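Alpha-2,3-sialyltransferase (PDB 2P2V) probably transfers sialic acid from its CMP-activated donor to acceptor glycans in alpha-2,3 linkage, this chain being the N-terminal part, which binds a donor analogue. Local coordinates at residues I137-E141 with I142-K146; H111-Y114 with N115-D119; N275-K278 with A279-I283; D119-L122 with G123-I127; N33-Y36 with K37-P40. All coordinates share one frame; numbering follows the deposited sequence. Where two conformers were deposited one is given.

Contact 1. Residues I137-E141 with I142-K146. With EDO (1,2-ethanediol), chain C.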
# COMPACT_ATOMS: atom_id res chain seq x y z
N ILE A 137 -11.64 9.83 21.34
CA ILE A 137 -12.67 8.72 21.14
C ILE A 137 -12.01 7.38 21.02
O ILE A 137 -12.56 6.36 21.50
CB ILE A 137 -13.68 9.03 20.02
CG1 ILE A 137 -13.04 9.07 18.59
CG2 ILE A 137 -14.44 10.38 20.32
CD1 ILE A 137 -14.07 9.20 17.41
N LYS A 138 -10.83 7.30 20.40
CA LYS A 138 -10.16 5.98 20.34
C LYS A 138 -9.70 5.49 21.69
O LYS A 138 -9.85 4.29 21.99
CB LYS A 138 -9.02 5.97 19.31
CG LYS A 138 -9.54 6.24 17.87
CD LYS A 138 -8.57 5.68 16.89
CE LYS A 138 -9.33 5.28 15.66
NZ LYS A 138 -8.52 4.58 14.68
N TYR A 139 -9.17 6.40 22.51
CA TYR A 139 -8.69 6.05 23.84
C TYR A 139 -9.89 5.52 24.65
O TYR A 139 -9.82 4.47 25.29
CB TYR A 139 -8.09 7.28 24.55
CG TYR A 139 -7.59 6.99 25.95
CD1 TYR A 139 -6.66 5.97 26.19
CD2 TYR A 139 -8.00 7.77 27.06
CE1 TYR A 139 -6.17 5.71 27.47
CE2 TYR A 139 -7.50 7.51 28.37
CZ TYR A 139 -6.61 6.47 28.57
OH TYR A 139 -6.10 6.15 29.82
N ASN A 140 -10.99 6.25 24.61
CA ASN A 140 -12.19 5.78 25.38
C ASN A 140 -12.84 4.51 24.85
O ASN A 140 -13.23 3.64 25.66
CB ASN A 140 -13.24 6.85 25.44
CG ASN A 140 -12.89 7.91 26.40
OD1 ASN A 140 -12.66 7.65 27.57
ND2 ASN A 140 -12.79 9.11 25.91
N GLU A 141 -12.89 4.35 23.53
CA GLU A 141 -13.32 3.07 22.95
C GLU A 141 -12.44 1.93 23.36
O GLU A 141 -12.92 0.86 23.94
CB GLU A 141 -13.34 3.21 21.42
CG GLU A 141 -13.64 1.90 20.67
CD GLU A 141 -15.11 1.54 20.66
OE1 GLU A 141 -15.95 2.38 20.31
OE2 GLU A 141 -15.42 0.38 21.00
N ILE A 142 -11.14 2.01 23.08
CA ILE A 142 -10.26 0.85 23.35
C ILE A 142 -10.14 0.48 24.82
O ILE A 142 -10.21 -0.74 25.19
CB ILE A 142 -8.78 1.12 22.78
CG1 ILE A 142 -8.87 1.19 21.23
CG2 ILE A 142 -7.81 0.01 23.23
CD1 ILE A 142 -7.73 2.07 20.54
N TYR A 143 -9.90 1.47 25.66
CA TYR A 143 -9.56 1.17 27.04
C TYR A 143 -10.79 1.15 27.96
O TYR A 143 -10.72 0.63 29.09
CB TYR A 143 -8.58 2.18 27.57
CG TYR A 143 -7.20 2.01 26.93
CD1 TYR A 143 -6.25 1.15 27.48
CD2 TYR A 143 -6.87 2.68 25.74
CE1 TYR A 143 -5.00 0.96 26.89
CE2 TYR A 143 -5.61 2.54 25.16
CZ TYR A 143 -4.69 1.72 25.71
OH TYR A 143 -3.48 1.64 25.11
N PHE A 144 -11.88 1.72 27.51
CA PHE A 144 -13.02 1.89 28.45
C PHE A 144 -14.33 1.41 27.86
O PHE A 144 -15.35 1.49 28.56
CB PHE A 144 -13.16 3.33 28.97
CG PHE A 144 -11.95 3.84 29.73
CD1 PHE A 144 -11.72 3.49 31.07
CD2 PHE A 144 -11.03 4.67 29.11
CE1 PHE A 144 -10.60 3.95 31.77
CE2 PHE A 144 -9.91 5.11 29.79
CZ PHE A 144 -9.68 4.76 31.12
N ASN A 145 -14.33 0.98 26.59
CA ASN A 145 -15.55 0.45 25.95
C ASN A 145 -16.67 1.47 25.92
O ASN A 145 -17.83 1.15 26.13
CB ASN A 145 -15.97 -0.84 26.68
CG ASN A 145 -17.05 -1.60 25.94
OD1 ASN A 145 -17.06 -1.68 24.70
ND2 ASN A 145 -17.98 -2.19 26.71
N LYS A 146 -16.31 2.72 25.67
CA LYS A 146 -17.26 3.80 25.47
C LYS A 146 -17.25 4.23 24.01
O LYS A 146 -16.18 4.50 23.46
CB LYS A 146 -16.90 5.00 26.36
CG LYS A 146 -17.19 4.76 27.86
CD LYS A 146 -17.33 6.10 28.61
CE LYS A 146 -16.03 6.84 28.72
NZ LYS A 146 -16.19 8.21 29.39
C1 EDO C . -8.03 0.87 31.09
O1 EDO C . -8.51 -0.17 30.21
C2 EDO C . -8.81 0.98 32.39
O2 EDO C . -8.35 -0.12 33.13
O HOH W 1 -15.26 6.67 22.06
O HOH W 2 -14.29 10.21 29.07
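Tyr-139, Tyr-143 and Phe-144 form an aromatic cluster in the C-terminal part of helix 131-144, and Tyr-139 touches both of the others. Its CG stands anti to the backbone N (chi1 179°), which swings the ring alongside the residues that follow. From CB outward the first ring atom to meet a neighbour is CD1, 3.3 Å from Tyr-143 CD2, and CE1 is also nearest Tyr-143 CD2, at 3.6 Å. The two side chains cross at about a right angle with their rings inclined obliquely. Farther along, CE2 comes 3.7 Å from Phe-144 CE2; here the pair is T-shaped, the edge of Phe-144 directed at the face of Tyr-139 with planes 85° apart. At the tip, OH is 3.9 Å from Phe-144 CE2, and its hydrogen bonds run to His-78 and Gln-82 of the second subunit. Tyr-143 likewise reaches across, its OH bonding Leu-74 O of that subunit, so the cluster belongs to the subunit interface.

Tyr-143 N still gives a regular bond to Tyr-139 O, but Asn-145, with positive phi, is the first residue to leave helical geometry, and Lys-146 N points back to Asn-140 O. That oxygen receives Lys-146 N at 3.2 Å in a nearly straight bond and Phe-144 N in a weak one. Asn-145 N bonds to Glu-141 O. The Asn-140 amide lies against the Lys-146 chain, OD1 being 3.7 Å from CE, and both residues touch Tyr-209 of helix 207-221. A water accepts from Lys-146 NZ at 2.8 Å and gives a weak, 3.4 Å bond to Asn-140 OD1.

Contact 2. Residues H111-Y114 with N115-D119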
# COMPACT_ATOMS: atom_id res chain seq x y z
N HIS A 111 -10.94 -2.56 3.40
CA HIS A 111 -10.13 -2.77 2.18
C HIS A 111 -10.96 -2.77 0.91
O HIS A 111 -10.57 -2.21 -0.13
CB HIS A 111 -9.35 -4.10 2.27
CG HIS A 111 -8.57 -4.44 1.03
ND1 HIS A 111 -8.99 -5.42 0.13
CD2 HIS A 111 -7.40 -3.96 0.54
CE1 HIS A 111 -8.10 -5.51 -0.85
NE2 HIS A 111 -7.14 -4.63 -0.63
N GLN A 112 -12.14 -3.39 0.98
CA GLN A 112 -13.01 -3.59 -0.18
C GLN A 112 -14.11 -2.57 -0.23
O GLN A 112 -14.86 -2.58 -1.15
CB GLN A 112 -13.70 -4.96 -0.11
CG GLN A 112 -12.64 -6.02 -0.13
CD GLN A 112 -13.23 -7.41 -0.12
OE1 GLN A 112 -12.63 -8.34 -0.66
NE2 GLN A 112 -14.41 -7.57 0.51
N PHE A 113 -14.20 -1.69 0.77
CA PHE A 113 -15.29 -0.72 0.80
C PHE A 113 -15.54 -0.01 -0.49
O PHE A 113 -16.66 -0.02 -1.01
CB PHE A 113 -15.09 0.32 1.95
CG PHE A 113 -16.25 1.23 2.09
CD1 PHE A 113 -17.39 0.85 2.81
CD2 PHE A 113 -16.24 2.48 1.46
CE1 PHE A 113 -18.48 1.68 2.94
CE2 PHE A 113 -17.32 3.27 1.55
CZ PHE A 113 -18.45 2.92 2.33
N TYR A 114 -14.53 0.73 -1.01
CA TYR A 114 -14.75 1.46 -2.21
C TYR A 114 -14.92 0.60 -3.43
O TYR A 114 -15.47 1.03 -4.43
CB TYR A 114 -13.58 2.44 -2.41
CG TYR A 114 -13.62 3.54 -1.39
CD1 TYR A 114 -14.75 4.34 -1.27
CD2 TYR A 114 -12.52 3.77 -0.54
CE1 TYR A 114 -14.78 5.39 -0.30
CE2 TYR A 114 -12.55 4.79 0.43
CZ TYR A 114 -13.68 5.59 0.54
OH TYR A 114 -13.73 6.63 1.47
N ASN A 115 -14.46 -0.66 -3.35
CA ASN A 115 -14.66 -1.59 -4.46
C ASN A 115 -16.16 -1.83 -4.66
O ASN A 115 -16.62 -1.89 -5.78
CB ASN A 115 -13.92 -2.94 -4.19
CG ASN A 115 -12.42 -2.76 -3.99
OD1 ASN A 115 -11.97 -2.40 -2.92
ND2 ASN A 115 -11.67 -3.00 -4.99
N PHE A 116 -16.88 -2.08 -3.56
CA PHE A 116 -18.32 -2.26 -3.57
C PHE A 116 -19.13 -0.98 -3.67
O PHE A 116 -20.18 -1.00 -4.28
CB PHE A 116 -18.76 -3.04 -2.36
CG PHE A 116 -18.40 -4.51 -2.45
CD1 PHE A 116 -19.30 -5.39 -3.07
CD2 PHE A 116 -17.22 -4.97 -1.97
CE1 PHE A 116 -19.03 -6.82 -3.15
CE2 PHE A 116 -16.91 -6.41 -2.06
CZ PHE A 116 -17.84 -7.29 -2.68
N PHE A 117 -18.65 0.11 -3.05
CA PHE A 117 -19.48 1.30 -2.89
C PHE A 117 -18.66 2.50 -3.37
O PHE A 117 -18.29 3.27 -2.51
CB PHE A 117 -19.84 1.44 -1.42
CG PHE A 117 -20.42 0.12 -0.78
CD1 PHE A 117 -21.65 -0.39 -1.24
CD2 PHE A 117 -19.75 -0.50 0.19
CE1 PHE A 117 -22.15 -1.61 -0.69
CE2 PHE A 117 -20.23 -1.71 0.78
CZ PHE A 117 -21.44 -2.21 0.31
N PRO A 118 -18.37 2.61 -4.69
CA PRO A 118 -17.37 3.56 -5.20
C PRO A 118 -17.70 5.02 -4.95
O PRO A 118 -16.78 5.84 -4.90
CB PRO A 118 -17.29 3.22 -6.69
CG PRO A 118 -18.57 2.52 -7.01
CD PRO A 118 -18.93 1.79 -5.78
N ASP A 119 -18.97 5.33 -4.81
CA ASP A 119 -19.45 6.70 -4.56
C ASP A 119 -19.83 6.97 -3.12
O ASP A 119 -20.33 8.07 -2.81
CB ASP A 119 -20.59 7.05 -5.51
CG ASP A 119 -21.82 6.19 -5.35
OD1 ASP A 119 -21.78 5.17 -4.60
OD2 ASP A 119 -22.81 6.53 -6.00
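The first torsions of Phe-113 and Phe-117 bring their rings together: CG of Phe-113 is anti to its backbone N (chi1 -175°), whereas CG of Phe-117 lies beside its own N and anti to the carbonyl carbon (chi1 -50°). One ring is thereby carried forward along helix 107-116 and the other back over it. The side chains cross at about a right angle, with Phe-117 CD2 over one face of the Phe-113 ring, 3.7 Å from CE1 and displaced toward the rim. Ring centroids are 5.3 Å apart and the planes 54° apart, which makes the pair neither a stack nor edge-to-face. The backbone supports the same pairing: Phe-117 N bonds to Phe-113 O at 2.9 Å, even though Phe-117 is the first residue to depart from helical geometry.

Gln-112 and Phe-116 repeat the four-residue spacing differently. They run side by side in the same direction, Gln-112 NE2 being 3.8 Å from Phe-116 CE2, while Gln-112 O lies at the ring edge, 3.5 Å from CD2. The carbonyl also accepts Phe-116 N at 3.2 Å, and Gln-112 NE2 is hydrogen-bonded to Gln-276 OE1. Pro-118, with no N-H to give, makes a CA-H...O contact with Tyr-114 O, at 3.3 Å.

The helix is the connection of the beta-alpha-beta unit between strands 90-96 and 121-122. Phe-73 touches both Phe-113 and Phe-117, and Ile-142 of the third subunit packs on Phe-116. The side chains of Phe-113 and Phe-117 thus meet by apolar contact, with a backbone hydrogen bond joining the same residues.

Contact 3. Residues N275-K278 with A279-I283. With EDO (1,2-ethanediol), chain G.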
# COMPACT_ATOMS: atom_id res chain seq x y z
N ASN A 275 -20.86 -13.61 2.76
CA ASN A 275 -19.99 -14.73 3.17
C ASN A 275 -18.79 -14.22 3.95
O ASN A 275 -18.42 -14.73 5.01
CB ASN A 275 -19.48 -15.51 1.95
CG ASN A 275 -18.52 -16.66 2.32
OD1 ASN A 275 -18.95 -17.67 2.85
ND2 ASN A 275 -17.23 -16.50 2.02
N GLN A 276 -18.16 -13.19 3.37
CA GLN A 276 -16.99 -12.57 3.97
C GLN A 276 -17.35 -11.88 5.26
O GLN A 276 -16.66 -12.07 6.26
CB GLN A 276 -16.36 -11.60 3.00
CG GLN A 276 -15.68 -12.28 1.88
CD GLN A 276 -14.43 -11.54 1.48
OE1 GLN A 276 -14.40 -10.30 1.53
NE2 GLN A 276 -13.41 -12.27 1.05
N LEU A 277 -18.44 -11.11 5.24
CA LEU A 277 -18.91 -10.36 6.41
C LEU A 277 -19.24 -11.29 7.57
O LEU A 277 -18.86 -11.02 8.71
CB LEU A 277 -20.12 -9.49 6.04
CG LEU A 277 -20.39 -8.21 6.84
CD1 LEU A 277 -19.38 -7.14 6.52
CD2 LEU A 277 -21.78 -7.69 6.58
N LYS A 278 -19.93 -12.38 7.27
CA LYS A 278 -20.18 -13.45 8.24
C LYS A 278 -18.90 -13.95 8.85
O LYS A 278 -18.75 -13.96 10.06
CB LYS A 278 -20.88 -14.63 7.57
CG LYS A 278 -22.38 -14.69 7.77
CD LYS A 278 -22.91 -16.09 7.36
CE LYS A 278 -24.30 -15.98 6.74
NZ LYS A 278 -24.29 -15.31 5.39
N ALA A 279 -17.97 -14.39 8.00
CA ALA A 279 -16.74 -15.00 8.47
C ALA A 279 -16.02 -14.13 9.51
O ALA A 279 -15.58 -14.63 10.55
CB ALA A 279 -15.81 -15.33 7.30
N ASP A 280 -15.89 -12.83 9.24
CA ASP A 280 -15.16 -11.99 10.20
C ASP A 280 -16.00 -11.22 11.22
O ASP A 280 -15.45 -10.67 12.15
CB ASP A 280 -14.06 -11.16 9.53
CG ASP A 280 -14.47 -10.61 8.18
OD1 ASP A 280 -13.80 -10.93 7.17
OD2 ASP A 280 -15.47 -9.87 8.14
N ASN A 281 -17.32 -11.21 11.08
CA ASN A 281 -18.18 -10.77 12.19
C ASN A 281 -18.18 -11.84 13.28
O ASN A 281 -18.35 -11.53 14.46
CB ASN A 281 -19.62 -10.48 11.76
CG ASN A 281 -19.76 -9.17 10.98
OD1 ASN A 281 -18.76 -8.58 10.56
ND2 ASN A 281 -20.99 -8.71 10.78
N LYS A 282 -18.00 -13.09 12.87
CA LYS A 282 -17.91 -14.21 13.80
C LYS A 282 -16.63 -14.12 14.63
O LYS A 282 -16.66 -14.34 15.86
CB LYS A 282 -17.96 -15.54 13.04
CG LYS A 282 -18.17 -16.77 13.92
CD LYS A 282 -17.94 -18.04 13.12
CE LYS A 282 -18.03 -19.28 13.98
NZ LYS A 282 -17.22 -20.38 13.35
N ILE A 283 -15.51 -13.79 13.97
CA ILE A 283 -14.21 -13.55 14.62
C ILE A 283 -14.29 -12.39 15.63
O ILE A 283 -13.93 -12.55 16.80
CB ILE A 283 -13.06 -13.31 13.57
CG1 ILE A 283 -12.90 -14.54 12.66
CG2 ILE A 283 -11.74 -12.96 14.26
CD1 ILE A 283 -12.08 -14.29 11.38
C1 EDO G . -17.63 -4.69 9.29
O1 EDO G . -16.62 -5.56 9.82
C2 EDO G . -18.73 -4.65 10.33
O2 EDO G . -19.68 -5.62 9.94
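Leu-277 and Asn-281 lie one turn apart on helix 268-283; the branch point of Leu-277 rests against the amide of Asn-281, and the side chains cross at an angle. Leu-277 sends CG forward toward the C-terminal end (chi1 -153°), and Asn-281 folds its amide back, CG anti to its carbonyl carbon (chi1 -74°). Leu-277 CG is thus 4.0 Å from Asn-281 ND2. The same fold lays OD1 of Asn-281 3.1 Å from Leu-277 O; both are acceptors, so this is proximity without a bond. A 1,2-ethanediol, probably from the crystallisation liquor, gives that OD1 a hydrogen bond from O2 at 3.2 Å and also receives a weak one from ND2.

Asp-280 shows a comparable crowding of oxygens. Its chi1 of 39° turns the carboxylate back over the preceding turn, putting OD2 3.1 Å from Gln-276 O, again acceptor against acceptor. Ser-106 OG makes a weak hydrogen bond with the same OD2.

Backbone bonds of the alpha-helical four-residue type join the turns, as in Ala-279 N to Asn-275 O at 3.0 Å. The Lys-282 chain is extended beyond CG and leads away, only its CB staying near Lys-278 O at 3.5 Å.

Leu-277 packs on Phe-109 and Asp-280 on Asp-108, both of helix 107-116, whereas Lys-278, Ala-279 and Lys-282 are exposed. Such a division is characteristic of a surface helix laid against the fold, here the last helix of the modelled chain.

Contact 4. Residues D119-L122 with G123-I127. With EDO (1,2-ethanediol), chain L.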
# COMPACT_ATOMS: atom_id res chain seq x y z
N ASP A 119 -18.97 5.33 -4.81
CA ASP A 119 -19.45 6.70 -4.56
C ASP A 119 -19.83 6.97 -3.12
O ASP A 119 -20.33 8.07 -2.81
CB ASP A 119 -20.59 7.05 -5.51
CG ASP A 119 -21.82 6.19 -5.35
OD1 ASP A 119 -21.78 5.17 -4.60
OD2 ASP A 119 -22.81 6.53 -6.00
N ALA A 120 -19.64 5.98 -2.22
CA ALA A 120 -19.80 6.26 -0.80
C ALA A 120 -18.50 6.82 -0.19
O ALA A 120 -17.47 6.92 -0.90
CB ALA A 120 -20.28 5.02 -0.01
N LYS A 121 -18.52 7.17 1.08
CA LYS A 121 -17.32 7.70 1.77
C LYS A 121 -17.12 7.09 3.13
O LYS A 121 -18.05 7.05 3.90
CB LYS A 121 -17.56 9.20 1.98
CG LYS A 121 -16.42 9.95 2.72
CD LYS A 121 -15.12 10.01 1.88
CE LYS A 121 -14.00 10.52 2.73
NZ LYS A 121 -12.84 10.92 1.84
N LEU A 122 -15.91 6.65 3.46
CA LEU A 122 -15.69 6.20 4.82
C LEU A 122 -15.57 7.40 5.73
O LEU A 122 -14.66 8.23 5.52
CB LEU A 122 -14.39 5.39 4.89
CG LEU A 122 -14.52 4.06 4.13
CD1 LEU A 122 -13.09 3.53 3.92
CD2 LEU A 122 -15.44 3.10 5.01
N GLY A 123 -16.42 7.43 6.74
CA GLY A 123 -16.42 8.53 7.72
C GLY A 123 -15.11 8.71 8.46
O GLY A 123 -14.75 9.84 8.81
N TYR A 124 -14.38 7.63 8.76
CA TYR A 124 -13.16 7.83 9.52
C TYR A 124 -12.14 8.72 8.78
O TYR A 124 -11.33 9.36 9.45
CB TYR A 124 -12.45 6.51 9.87
CG TYR A 124 -11.59 5.90 8.83
CD1 TYR A 124 -10.28 6.35 8.64
CD2 TYR A 124 -12.03 4.76 8.09
CE1 TYR A 124 -9.45 5.74 7.68
CE2 TYR A 124 -11.21 4.18 7.16
CZ TYR A 124 -9.93 4.65 6.97
OH TYR A 124 -9.10 4.04 6.05
N GLU A 125 -12.18 8.73 7.47
CA GLU A 125 -11.22 9.49 6.66
C GLU A 125 -11.44 10.99 6.89
O GLU A 125 -10.53 11.83 6.59
CB GLU A 125 -11.37 9.15 5.18
CG GLU A 125 -10.83 7.73 4.89
CD GLU A 125 -10.94 7.27 3.44
OE1 GLU A 125 -11.79 7.72 2.70
OE2 GLU A 125 -10.12 6.41 3.07
N VAL A 126 -12.61 11.32 7.40
CA VAL A 126 -13.02 12.76 7.63
C VAL A 126 -12.77 13.06 9.09
O VAL A 126 -12.07 14.00 9.41
CB VAL A 126 -14.50 13.04 7.21
CG1 VAL A 126 -15.01 14.45 7.75
CG2 VAL A 126 -14.69 12.93 5.73
N ILE A 127 -13.25 12.22 10.02
CA ILE A 127 -13.05 12.58 11.42
C ILE A 127 -11.60 12.40 11.91
O ILE A 127 -11.26 12.91 12.96
CB ILE A 127 -14.02 11.85 12.41
CG1 ILE A 127 -13.88 10.35 12.22
CG2 ILE A 127 -15.44 12.31 12.12
CD1 ILE A 127 -14.36 9.58 13.44
C1 EDO L . -13.01 8.17 -3.04
O1 EDO L . -12.50 6.84 -3.28
C2 EDO L . -12.17 8.88 -1.98
O2 EDO L . -12.98 9.80 -1.23
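Lys-121 and Glu-125 meet across the turn from strand 121-122 into helix 124-127 in a long salt bridge, NZ to OE1 at 3.5 Å, weak as a hydrogen bond. The lysine reaches it through a bend at chi2 (68°), after which the chain runs straight; the glutamate comes extended from CG, and the two cross at a slant. Apolar atoms accompany the charges: Lys-121 CE lies 3.9 Å from Val-126 CG2. NZ also bonds to O2 of a 1,2-ethanediol, probably from the crystallisation liquor.

Leu-122 and Tyr-124 make the second pair, side by side and pointing the same way, with CD1 3.8 Å from CE2. Tyr-124 reaches this place with CG between its backbone N and carbonyl carbon, a crowded position (chi1 82°). CG of Glu-125 lies over one face of the same ring, offset toward the rim, 3.7 Å above its plane.

The backbone sets these groups in place. Glu-125 N bonds to Leu-122 O at 3.2 Å, closing the turn, and Gly-123 O accepts two amides, Val-126 N at 3.0 Å and Ile-127 N at 3.1 Å. In the next shell Tyr-114 OH bonds both Glu-125 OE1 and Leu-122 N, so one hydroxyl ties the carboxylate to the strand; sharing OE1 would be expected to favour the charged form of Glu-125.

Strand 121-122 is an edge strand of the parallel sheet within this chain and pairs with strand 90-96 through backbone hydrogen bonds of Lys-121 with Ile-94 and Cys-96. Leu-122 rests on helix 107-116 and Val-126 on helix 150-161.

Contact 5. Residues N33-Y36 with K37-P40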
# COMPACT_ATOMS: atom_id res chain seq x y z
N ASN A 33 -41.37 16.29 17.21
CA ASN A 33 -41.66 17.49 18.00
C ASN A 33 -40.61 18.59 17.81
O ASN A 33 -40.23 19.26 18.78
CB ASN A 33 -41.74 17.14 19.50
CG ASN A 33 -42.69 15.96 19.79
OD1 ASN A 33 -43.81 15.87 19.26
ND2 ASN A 33 -42.24 15.06 20.67
N ILE A 34 -40.16 18.79 16.57
CA ILE A 34 -39.26 19.89 16.23
C ILE A 34 -40.04 21.21 16.29
O ILE A 34 -41.18 21.26 15.84
CB ILE A 34 -38.71 19.74 14.79
CG1 ILE A 34 -37.73 18.54 14.71
CG2 ILE A 34 -37.95 20.96 14.36
CD1 ILE A 34 -37.59 18.00 13.25
N ASN A 35 -39.41 22.25 16.84
CA ASN A 35 -40.03 23.57 16.82
C ASN A 35 -39.52 24.27 15.58
O ASN A 35 -38.43 24.83 15.58
CB ASN A 35 -39.65 24.37 18.07
CG ASN A 35 -40.41 25.70 18.16
OD1 ASN A 35 -40.71 26.31 17.14
ND2 ASN A 35 -40.67 26.15 19.37
N TYR A 36 -40.30 24.24 14.50
CA TYR A 36 -39.77 24.72 13.23
C TYR A 36 -39.49 26.19 13.22
O TYR A 36 -38.76 26.70 12.38
CB TYR A 36 -40.70 24.35 12.09
CG TYR A 36 -40.76 22.83 11.88
CD1 TYR A 36 -39.76 22.16 11.15
CD2 TYR A 36 -41.80 22.10 12.40
CE1 TYR A 36 -39.83 20.73 10.96
CE2 TYR A 36 -41.87 20.68 12.22
CZ TYR A 36 -40.87 20.02 11.50
OH TYR A 36 -40.93 18.63 11.31
N LYS A 37 -40.06 26.90 14.20
CA LYS A 37 -39.79 28.35 14.29
C LYS A 37 -38.32 28.71 14.61
O LYS A 37 -37.84 29.81 14.29
CB LYS A 37 -40.77 28.98 15.30
CG LYS A 37 -42.23 28.54 15.06
CD LYS A 37 -43.21 29.19 16.06
CE LYS A 37 -43.36 28.35 17.35
NZ LYS A 37 -43.64 26.91 17.04
N ARG A 38 -37.62 27.75 15.24
CA ARG A 38 -36.23 27.83 15.67
C ARG A 38 -35.17 27.44 14.61
O ARG A 38 -33.97 27.65 14.83
CB ARG A 38 -36.03 26.90 16.87
CG ARG A 38 -37.00 27.11 18.06
CD ARG A 38 -36.55 26.34 19.29
NE ARG A 38 -37.58 26.30 20.35
CZ ARG A 38 -37.82 27.34 21.15
NH1 ARG A 38 -38.77 27.25 22.09
NH2 ARG A 38 -37.12 28.47 21.02
N LEU A 39 -35.58 26.85 13.48
CA LEU A 39 -34.62 26.55 12.40
C LEU A 39 -34.05 27.85 11.85
O LEU A 39 -34.79 28.85 11.76
CB LEU A 39 -35.29 25.75 11.28
CG LEU A 39 -35.65 24.28 11.58
CD1 LEU A 39 -36.53 23.66 10.48
CD2 LEU A 39 -34.38 23.47 11.73
N PRO A 40 -32.75 27.86 11.48
CA PRO A 40 -32.23 29.03 10.79
C PRO A 40 -32.79 29.13 9.38
O PRO A 40 -33.38 28.17 8.89
CB PRO A 40 -30.73 28.75 10.74
CG PRO A 40 -30.67 27.26 10.65
CD PRO A 40 -31.71 26.82 11.63
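Asn-35 bonds Lys-37 and lies beside Arg-38, while Tyr-36 packs against Leu-39. The last pair is the firmer part: the side chains lie parallel in direction, and Leu-39 CD1 sits at the edge of the Tyr-36 ring, 3.6 Å from CD1. Ile-34 CG2 lies over one face of that ring, Phe-248 stacks on it, and Leu-39 is buried against Ile-23.

The partly exposed lysine side rests on polar bonds to one oxygen. The Lys-37 chain, bent at chi3 (-89°) and chi4 (-50°), curls back to place NZ 3.0 Å from Asn-35 OD1, above the carbonyl plane. OD1 also takes a weak bond from Lys-37 N at 3.1 Å, which fits an Asx turn leading into the 3-10 segment. Arg-38 N bonds to Asn-35 O at 3.0 Å.

Asn-35 ND2 and Arg-38 NE approach to 3.2 Å although both are donors. A shared acid probably explains this: Asp-230 OD2 forms a salt bridge with Arg-38 NH1 and accepts weakly from ND2. The amide of Asn-35 is therefore divided by function, its oxygen serving a lysine and its nitrogen weakly sharing an acid with an arginine.

How the contacts relate
From the N terminus, contact 5 comes first and stands apart: it shapes the connection between strands 21-25 and 44-48, about 29 Å or more, centre to centre, from every other contact. Contacts 2 and 4 follow in succession, carrying the chain from helix 107-116 through edge strand 121-122 into helix 124-127; Phe-113 packs on Leu-122 between them. Contact 1 then closes the end of helix 131-144, joined to contact 4 by packing of Ile-137 on Ile-127. Contact 3, within the final helix, returns to contact 2 through the Gln-112 and Gln-276 side chains. All five are local and follow in order along the chain, with contacts 2 and 4 overlapping at Asp-119; none nests within or crosses another.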